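Local coordinates for protein titin (Homo sapiens, PDB 1WAA) that forms one of the immunoglobulin-like domains of a giant muscle protein and probably serves as an elastic element that resists stretching force, at residues P11-E16 with H24-L29; D50-E55 with I63-Q68. All coordinates share one frame; numbering follows the deposited sequence.

Contact 1: residues P11-E16 with H24-L29; sequences PLYGVE and HFEIEL. With ZN (zinc ion), chain G; ZN (zinc ion), chain H.
Val-15 presses one methyl, CG2, onto a face of the Phe-25 ring in a CH-pi contact, 3.8 Å from Val-15 CG2 to the ring centroid. The methyl stands 19° off the ring normal, shifted toward the rim. With CG1 anti to the backbone N (chi1 176°), CG2 is the branch that drops into the angle between this ring and the opposing backbone, lying 3.3 Å from His-24 O. The carbonyl O of Tyr-13 approaches the same ring obliquely near CD1 and CE1. A second bump is Leu-12 CD1, which wedges into the hollow walled by Ile-27 CB, 3.6 Å away, and floored by the backbone, with Glu-26 O 3.4 Å from CD1. Residues 11-16 form the kinked passage of an I-set immunoglobulin domain, where the chain leaves the sheet in which strand 8-10 pairs with 23-29 and joins the other as strand 15-18 beside 82-91. Leu-12, Phe-25 and Ile-27 all reach Trp-38 of the facing sheet. An alanine in place of Phe-25 would probably open a gap beneath Val-15 CG2 and leave that methyl without its aromatic floor. No direct hydrogen bond joins the two segments; instead a water accepts from Tyr-13 N at 3.2 Å and from Glu-26 N at 3.1 Å. Farther out, the Tyr-13 and Glu-26 side chains run side by side in the same direction, ring and carboxylate planes 83° apart, and a second water donates to Glu-26 OE2 at 2.6 Å while also hydrogen-bonding Tyr-13 OH. Both carboxylate oxygens of Glu-26 bind a zinc ion, OE1 the more closely, and His-24 ND1 holds another; side chains of another chain share both metals.

Contact 2: residues D50-E55 with I63-Q68; sequences DCEIIE and ILHNCQ. With ZN (zinc ion), chain Y.
The antiparallel hairpin of strands 51-56 and 59-64, at the border of the four-stranded sheet of this immunoglobulin domain, is joined here by its backbone and by a zinc site at its open end. Glu-52 and Ile-63 form a hydrogen-bonded pair: Glu-52 N donates to Ile-63 O at 2.8 Å, and Ile-63 N returns a nearly straight bond (174°) to Glu-52 O at 2.9 Å. His-65 N extends the pairing to Asp-50 O at 3.0 Å, though His-65 has already left the strand. The neighbouring non-hydrogen-bonded pair sends Cys-51 SG against Leu-64 CD2, 3.7 Å apart, on the other side of the sheet from Glu-52. On the face of Glu-52 and Ile-63, the extended Glu-52 side chain brings OE1 to 1.9 Å from the zinc, which His-65 NE2 also binds at 2.1 Å. A water and an acidic side chain of another chain complete the ligands found. Glu-52 OE2 makes a salt bridge with a basic side chain of another chain, so OE1 and OE2 have different main partners. The carboxylate plane stands 79° from that of the imidazole, and Ile-63 CG2 lies over one imidazole face, 3.7 Å above the plane and offset toward the rim.

Both contacts reach the same four-stranded sheet, but only contact 1 also leads into the other, through strand 15-18. They meet where His-24 CD2 of contact 1 comes into close contact with Ile-63 CG2 of contact 2. Contact 1 lies nearer the centre of the domain yet mixes buried and exposed residues: its apolar side chains face the core between the sheets, whereas its polar ones turn to water and metal. Contact 2 is mostly buried although it sits at the edge strand, and is held by regular strand pairing, with little apolar packing across its inward side. Zinc marks the outward side of both, yet differently: each ion of contact 1 is held by one segment, while in contact 2 a single ion ties both segments together.

Contact 1: residues P11-E16 with H24-L29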
loop_
_atom_site.group_PDB
_atom_site.type_symbol
_atom_site.label_atom_id
_atom_site.label_comp_id
_atom_site.label_asym_id
_atom_site.label_seq_id
_atom_site.Cartn_x
_atom_site.Cartn_y
_atom_site.Cartn_z
ATOM N N PRO E 11 6.239 -21.111 -5.442
ATOM C CA PRO E 11 7.572 -20.774 -5.927
ATOM C C PRO E 11 7.591 -20.229 -7.356
ATOM O O PRO E 11 6.611 -20.367 -8.091
ATOM C CB PRO E 11 8.300 -22.132 -5.872
ATOM C CG PRO E 11 7.218 -23.140 -6.050
ATOM C CD PRO E 11 6.079 -22.566 -5.249
ATOM N N LEU E 12 8.703 -19.610 -7.740
ATOM C CA LEU E 12 8.946 -19.281 -9.114
ATOM C C LEU E 12 8.942 -20.557 -9.935
ATOM O O LEU E 12 9.432 -21.609 -9.488
ATOM C CB LEU E 12 10.331 -18.670 -9.225
ATOM C CG LEU E 12 10.626 -17.195 -9.498
ATOM C CD1 LEU E 12 9.476 -16.228 -9.279
ATOM C CD2 LEU E 12 11.921 -16.781 -8.758
ATOM N N TYR E 13 8.393 -20.487 -11.137
ATOM C CA TYR E 13 8.626 -21.572 -12.097
ATOM C C TYR E 13 9.171 -21.031 -13.410
ATOM O O TYR E 13 9.082 -19.822 -13.692
ATOM C CB TYR E 13 7.405 -22.504 -12.305
ATOM C CG TYR E 13 6.093 -21.817 -12.614
ATOM C CD1 TYR E 13 6.046 -20.668 -13.436
ATOM C CD2 TYR E 13 4.887 -22.324 -12.091
ATOM C CE1 TYR E 13 4.837 -20.024 -13.713
ATOM C CE2 TYR E 13 3.658 -21.697 -12.365
ATOM C CZ TYR E 13 3.645 -20.542 -13.174
ATOM O OH TYR E 13 2.446 -19.916 -13.449
ATOM N N GLY E 14 9.781 -21.934 -14.177
ATOM C CA GLY E 14 10.449 -21.588 -15.418
ATOM C C GLY E 14 9.478 -21.033 -16.428
ATOM O O GLY E 14 8.308 -21.427 -16.437
ATOM N N VAL E 15 9.977 -20.108 -17.254
ATOM C CA VAL E 15 9.233 -19.475 -18.344
ATOM C C VAL E 15 10.046 -19.637 -19.616
ATOM O O VAL E 15 11.279 -19.503 -19.604
ATOM C CB VAL E 15 9.013 -17.953 -18.085
ATOM C CG1 VAL E 15 8.327 -17.260 -19.274
ATOM C CG2 VAL E 15 8.214 -17.734 -16.792
ATOM N N GLU E 16 9.313 -19.987 -20.711
ATOM C CA GLU E 16 10.034 -19.921 -21.985
ATOM C C GLU E 16 9.303 -18.982 -22.956
ATOM O O GLU E 16 8.067 -19.001 -23.060
ATOM C CB GLU E 16 10.136 -21.320 -22.624
ATOM C CG GLU E 16 9.376 -22.431 -21.875
ATOM C CD GLU E 16 8.791 -23.469 -22.856
ATOM O OE2 GLU E 16 9.493 -23.970 -23.776
ATOM N N HIS E 24 7.010 -13.143 -17.878
ATOM C CA HIS E 24 6.507 -12.690 -16.589
ATOM C C HIS E 24 6.825 -13.789 -15.615
ATOM O O HIS E 24 6.591 -14.955 -15.915
ATOM C CB HIS E 24 4.986 -12.522 -16.630
ATOM C CG HIS E 24 4.508 -11.637 -17.746
ATOM N ND1 HIS E 24 3.994 -12.131 -18.925
ATOM C CD2 HIS E 24 4.450 -10.286 -17.852
ATOM C CE1 HIS E 24 3.662 -11.123 -19.720
ATOM N NE2 HIS E 24 3.930 -9.991 -19.093
ATOM N N PHE E 25 7.403 -13.424 -14.473
ATOM C CA PHE E 25 7.653 -14.370 -13.388
ATOM C C PHE E 25 6.799 -13.951 -12.188
ATOM O O PHE E 25 6.467 -12.750 -12.005
ATOM C CB PHE E 25 9.116 -14.354 -12.999
ATOM C CG PHE E 25 10.004 -15.015 -14.004
ATOM C CD1 PHE E 25 10.308 -16.361 -13.892
ATOM C CD2 PHE E 25 10.514 -14.299 -15.090
ATOM C CE1 PHE E 25 11.145 -16.994 -14.831
ATOM C CE2 PHE E 25 11.329 -14.932 -16.034
ATOM C CZ PHE E 25 11.639 -16.277 -15.891
ATOM N N GLU E 26 6.477 -14.941 -11.365
ATOM C CA GLU E 26 5.502 -14.746 -10.311
ATOM C C GLU E 26 5.900 -15.592 -9.102
ATOM O O GLU E 26 6.144 -16.791 -9.226
ATOM C CB GLU E 26 4.149 -15.199 -10.862
ATOM C CG GLU E 26 3.021 -15.112 -9.880
ATOM C CD GLU E 26 1.737 -15.688 -10.407
ATOM O OE1 GLU E 26 0.671 -15.317 -9.891
ATOM O OE2 GLU E 26 1.775 -16.508 -11.326
ATOM N N ILE E 27 5.974 -14.969 -7.929
ATOM C CA ILE E 27 6.193 -15.740 -6.690
ATOM C C ILE E 27 5.281 -15.239 -5.594
ATOM O O ILE E 27 5.006 -14.037 -5.512
ATOM C CB ILE E 27 7.670 -15.704 -6.245
ATOM C CG1 ILE E 27 7.908 -16.569 -5.003
ATOM C CG2 ILE E 27 8.118 -14.304 -5.977
ATOM C CD1 ILE E 27 9.358 -16.707 -4.663
ATOM N N GLU E 28 4.800 -16.151 -4.750
ATOM C CA GLU E 28 3.921 -15.769 -3.649
ATOM C C GLU E 28 4.566 -16.094 -2.307
ATOM O O GLU E 28 5.031 -17.217 -2.080
ATOM C CB GLU E 28 2.582 -16.493 -3.770
ATOM C CG GLU E 28 1.476 -15.867 -2.938
ATOM C CD GLU E 28 0.160 -16.593 -3.142
ATOM O OE1 GLU E 28 -0.288 -17.299 -2.203
ATOM O OE2 GLU E 28 -0.406 -16.484 -4.257
ATOM N N LEU E 29 4.575 -15.127 -1.407
ATOM C CA LEU E 29 5.177 -15.323 -0.092
ATOM C C LEU E 29 4.104 -15.634 0.922
ATOM O O LEU E 29 2.918 -15.509 0.639
ATOM C CB LEU E 29 5.915 -14.044 0.330
ATOM C CG LEU E 29 7.398 -13.899 -0.015
ATOM C CD1 LEU E 29 7.896 -14.843 -1.122
ATOM C CD2 LEU E 29 7.730 -12.483 -0.302
HETATM ZN ZN ZN G . 3.230 -13.789 -19.279
HETATM ZN ZN ZN H . -0.429 -16.801 -10.001
HETATM O O HOH W 1 7.123 -17.763 -12.349
HETATM O O HOH W 2 2.736 -16.762 -13.700
HETATM O O HOH W 3 5.097 -15.320 -19.555
HETATM O O HOH W 4 -0.104 -18.215 -8.367
#

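Contact 2: residues D50-E55 with I63-Q68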
loop_
_atom_site.group_PDB
_atom_site.type_symbol
_atom_site.label_atom_id
_atom_site.label_comp_id
_atom_site.label_asym_id
_atom_site.label_seq_id
_atom_site.Cartn_x
_atom_site.Cartn_y
_atom_site.Cartn_z
ATOM N N ASP E 50 11.749 -1.727 -19.637
ATOM C CA ASP E 50 11.820 -3.120 -20.106
ATOM C C ASP E 50 11.968 -4.146 -18.966
ATOM O O ASP E 50 11.967 -5.350 -19.199
ATOM C CB ASP E 50 12.956 -3.279 -21.138
ATOM C CG ASP E 50 12.780 -2.361 -22.370
ATOM O OD1 ASP E 50 11.623 -1.978 -22.691
ATOM O OD2 ASP E 50 13.779 -1.999 -23.059
ATOM N N CYS E 51 12.101 -3.668 -17.730
ATOM C CA CYS E 51 12.361 -4.538 -16.603
ATOM C C CYS E 51 11.568 -4.056 -15.389
ATOM O O CYS E 51 12.047 -3.241 -14.603
ATOM C CB CYS E 51 13.850 -4.570 -16.302
ATOM S SG CYS E 51 14.213 -5.593 -14.892
ATOM N N GLU E 52 10.342 -4.554 -15.255
ATOM C CA GLU E 52 9.391 -3.990 -14.285
ATOM C C GLU E 52 9.291 -4.908 -13.079
ATOM O O GLU E 52 9.103 -6.113 -13.220
ATOM C CB GLU E 52 8.023 -3.773 -14.941
ATOM C CG GLU E 52 8.023 -2.590 -15.924
ATOM C CD GLU E 52 6.914 -2.634 -16.980
ATOM O OE1 GLU E 52 6.416 -3.721 -17.320
ATOM O OE2 GLU E 52 6.572 -1.570 -17.528
ATOM N N ILE E 53 9.451 -4.327 -11.901
ATOM C CA ILE E 53 9.441 -5.045 -10.627
ATOM C C ILE E 53 8.173 -4.619 -9.870
ATOM O O ILE E 53 7.984 -3.443 -9.573
ATOM C CB ILE E 53 10.714 -4.708 -9.805
ATOM C CG1 ILE E 53 11.976 -5.136 -10.570
ATOM C CG2 ILE E 53 10.702 -5.374 -8.442
ATOM C CD1 ILE E 53 13.299 -4.793 -9.852
ATOM N N ILE E 54 7.308 -5.592 -9.609
ATOM C CA ILE E 54 5.946 -5.372 -9.123
ATOM C C ILE E 54 5.757 -6.090 -7.790
ATOM O O ILE E 54 6.225 -7.240 -7.620
ATOM C CB ILE E 54 4.913 -5.969 -10.160
ATOM C CG1 ILE E 54 5.110 -5.371 -11.576
ATOM C CG2 ILE E 54 3.442 -5.936 -9.625
ATOM C CD1 ILE E 54 4.676 -3.965 -11.752
ATOM N N GLU E 55 5.111 -5.410 -6.844
ATOM C CA GLU E 55 4.678 -6.050 -5.588
ATOM C C GLU E 55 3.230 -5.692 -5.268
ATOM O O GLU E 55 2.803 -4.538 -5.410
ATOM C CB GLU E 55 5.586 -5.657 -4.430
ATOM N N ILE E 63 8.436 -8.496 -14.699
ATOM C CA ILE E 63 8.152 -8.459 -16.142
ATOM C C ILE E 63 9.395 -8.026 -16.934
ATOM O O ILE E 63 9.985 -6.989 -16.642
ATOM C CB ILE E 63 6.970 -7.527 -16.518
ATOM C CG1 ILE E 63 5.786 -7.719 -15.568
ATOM C CG2 ILE E 63 6.537 -7.817 -17.975
ATOM C CD1 ILE E 63 4.657 -6.709 -15.763
ATOM N N LEU E 64 9.778 -8.838 -17.912
ATOM C CA LEU E 64 10.923 -8.538 -18.769
ATOM C C LEU E 64 10.430 -8.513 -20.214
ATOM O O LEU E 64 9.981 -9.524 -20.757
ATOM C CB LEU E 64 12.027 -9.586 -18.584
ATOM C CG LEU E 64 12.518 -9.932 -17.162
ATOM C CD1 LEU E 64 13.373 -11.208 -17.167
ATOM C CD2 LEU E 64 13.294 -8.771 -16.520
ATOM N N HIS E 65 10.473 -7.329 -20.802
ATOM C CA HIS E 65 9.995 -7.082 -22.140
ATOM C C HIS E 65 11.128 -7.254 -23.103
ATOM O O HIS E 65 12.303 -7.096 -22.734
ATOM C CB HIS E 65 9.520 -5.646 -22.237
ATOM C CG HIS E 65 8.226 -5.393 -21.538
ATOM N ND1 HIS E 65 7.019 -5.836 -22.033
ATOM C CD2 HIS E 65 7.942 -4.726 -20.396
ATOM C CE1 HIS E 65 6.050 -5.460 -21.222
ATOM N NE2 HIS E 65 6.584 -4.777 -20.227
ATOM N N ASN E 66 10.768 -7.545 -24.356
ATOM C CA ASN E 66 11.729 -7.617 -25.436
ATOM C C ASN E 66 12.940 -8.484 -25.048
ATOM O O ASN E 66 14.099 -8.057 -25.141
ATOM C CB ASN E 66 12.101 -6.193 -25.864
ATOM C CG ASN E 66 12.521 -6.111 -27.310
ATOM O OD1 ASN E 66 13.599 -6.565 -27.668
ATOM N ND2 ASN E 66 11.666 -5.519 -28.156
ATOM N N CYS E 67 12.642 -9.709 -24.600
ATOM C CA CYS E 67 13.670 -10.679 -24.218
ATOM C C CYS E 67 14.629 -11.009 -25.355
ATOM O O CYS E 67 14.246 -11.052 -26.536
ATOM C CB CYS E 67 13.041 -11.951 -23.691
ATOM S SG CYS E 67 12.308 -11.711 -22.060
ATOM N N GLN E 68 15.878 -11.242 -24.977
ATOM C CA GLN E 68 16.927 -11.553 -25.941
ATOM C C GLN E 68 17.584 -12.893 -25.563
ATOM O O GLN E 68 17.607 -13.274 -24.382
ATOM C CB GLN E 68 17.953 -10.416 -25.955
ATOM C CG GLN E 68 17.378 -9.075 -26.460
ATOM C CD GLN E 68 16.767 -9.170 -27.866
ATOM O OE1 GLN E 68 15.580 -8.856 -28.054
ATOM N NE2 GLN E 68 17.535 -9.598 -28.852
HETATM ZN ZN ZN Y . 5.392 -3.580 -18.959
HETATM O O HOH W 5 14.038 -7.173 -20.022
HETATM O O HOH W 6 4.909 -1.694 -20.012
#